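Local structure of putative exported protein (Bordetella pertussis Tohama I, 2PFZ) at residues A[169-173]-A[174-178]. The protein binds pyroglutamic acid as an extracytoplasmic solute receptor, probably delivering it to a tripartite ATP-independent periplasmic (TRAP) transporter. Sequence-based numbering, arbitrary orientation.
Sequences QAMAT and GVIDS
Gly174 N donates to Met171 O over 3.1 Å and Val175 N reaches back to Ala170 O over 3.0 Å, the latter a weak bond; together they make the Schellman motif that closes helix 167-172. Gly174, with a positive phi of 81°, is the residue that turns the chain out of the helix, a conformation that suits glycine. Its N–H does not lie on a lone pair of Met171 O but stands above that carbonyl's plane, at a C=O...N angle of 107°. Met171 O is gripped a second time by a water, which donates to it and also to Ile176 O, 2.8 Å from each, and so ties the last helical turn to the departing chain. Two residues before Met171, Gln169 O accepts both Thr173 N and, at 3.1 Å, Thr173 OG1. That second bond depends on the Thr173 chi1 of 65°, which sets the hydroxyl between backbone N and carbonyl carbon, folded back over the turn. The flank of the same hydroxyl touches Val175 CG2, the two side chains lying next to each other and directed alike on the more exposed side of the turn. Beyond the cap, the backbones of Asp177 and Ser178 hydrogen-bond to those of Lys140 and Arg142, respectively, leading the chain into strand 178-181 beside strand 140-143. This is a helix-to-strand connection in a lobe of the solute-binding fold, with the Met171 side chain about 10 Å from the bound pyroglutamic acid. On the buried side Ile176 runs aslant to Met171, which also leans on Thr191, while Ala170 CB rests more loosely near Ile176 CG1. The tightest apolar touch is made by the end of the isoleucine, whose CD1 sits 3.6 Å from Met171 CG.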
loop_
_atom_site.group_PDB
_atom_site.type_symbol
_atom_site.label_atom_id
_atom_site.label_comp_id
_atom_site.label_asym_id
_atom_site.label_seq_id
_atom_site.Cartn_x
_atom_site.Cartn_y
_atom_site.Cartn_z
ATOM N N GLN A 169 17.928 -2.950 7.460
ATOM C CA GLN A 169 19.083 -2.186 7.878
ATOM C C GLN A 169 18.768 -1.201 9.002
ATOM O O GLN A 169 19.485 -1.153 9.982
ATOM C CB GLN A 169 19.695 -1.476 6.663
ATOM C CG GLN A 169 20.932 -0.666 6.931
ATOM C CD GLN A 169 21.364 0.187 5.733
ATOM O OE1 GLN A 169 20.683 0.234 4.707
ATOM N NE2 GLN A 169 22.497 0.863 5.870
ATOM N N ALA A 170 17.693 -0.427 8.852
ATOM C CA ALA A 170 17.255 0.519 9.890
ATOM C C ALA A 170 16.948 -0.152 11.235
ATOM O O ALA A 170 17.171 0.446 12.305
ATOM C CB ALA A 170 16.047 1.318 9.414
ATOM N N MET A 171 16.421 -1.379 11.187
ATOM C CA MET A 171 16.166 -2.141 12.400
ATOM C C MET A 171 17.463 -2.666 12.983
ATOM O O MET A 171 17.675 -2.586 14.189
ATOM C CB MET A 171 15.220 -3.304 12.133
ATOM C CG MET A 171 13.760 -2.879 11.960
ATOM S SD MET A 171 12.643 -4.278 11.737
ATOM C CE MET A 171 13.258 -4.913 10.187
ATOM N N ALA A 172 18.325 -3.179 12.111
ATOM C CA ALA A 172 19.587 -3.802 12.513
ATOM C C ALA A 172 20.533 -2.799 13.157
ATOM O O ALA A 172 21.360 -3.175 13.993
ATOM C CB ALA A 172 20.248 -4.474 11.329
ATOM N N THR A 173 20.409 -1.529 12.783
ATOM C CA THR A 173 21.233 -0.472 13.371
ATOM C C THR A 173 20.508 0.314 14.475
ATOM O O THR A 173 21.104 1.180 15.120
ATOM C CB THR A 173 21.735 0.513 12.299
ATOM O OG1 THR A 173 20.618 1.206 11.720
ATOM C CG2 THR A 173 22.522 -0.222 11.212
ATOM N N GLY A 174 19.224 0.026 14.679
ATOM C CA GLY A 174 18.482 0.581 15.820
ATOM C C GLY A 174 17.966 2.000 15.668
ATOM O O GLY A 174 17.637 2.669 16.667
ATOM N N VAL A 175 17.859 2.465 14.428
ATOM C CA VAL A 175 17.305 3.792 14.175
ATOM C C VAL A 175 15.817 3.846 14.528
ATOM O O VAL A 175 15.296 4.903 14.917
ATOM C CB VAL A 175 17.533 4.231 12.695
ATOM C CG1 VAL A 175 16.926 5.588 12.435
ATOM C CG2 VAL A 175 19.042 4.244 12.360
ATOM N N ILE A 176 15.134 2.708 14.377
ATOM C CA ILE A 176 13.701 2.579 14.684
ATOM C C ILE A 176 13.428 1.281 15.447
ATOM O O ILE A 176 14.092 0.275 15.204
ATOM C CB ILE A 176 12.816 2.647 13.386
ATOM C CG1 ILE A 176 13.071 1.454 12.437
ATOM C CG2 ILE A 176 12.988 3.984 12.685
ATOM C CD1 ILE A 176 12.085 0.250 12.641
ATOM N N ASP A 177 12.450 1.313 16.355
ATOM C CA ASP A 177 12.143 0.182 17.253
ATOM C C ASP A 177 10.710 -0.343 17.087
ATOM O O ASP A 177 10.290 -1.304 17.769
ATOM C CB ASP A 177 12.366 0.584 18.734
ATOM C CG ASP A 177 11.539 1.815 19.167
ATOM O OD1 ASP A 177 10.529 2.156 18.521
ATOM O OD2 ASP A 177 11.880 2.466 20.190
ATOM N N SER A 178 9.957 0.328 16.214
ATOM C CA SER A 178 8.522 0.119 16.069
ATOM C C SER A 178 8.078 0.683 14.720
ATOM O O SER A 178 8.748 1.542 14.154
ATOM C CB SER A 178 7.757 0.846 17.181
ATOM O OG SER A 178 7.922 2.261 17.078
HETATM O O HOH W 1 15.722 -1.829 16.107
#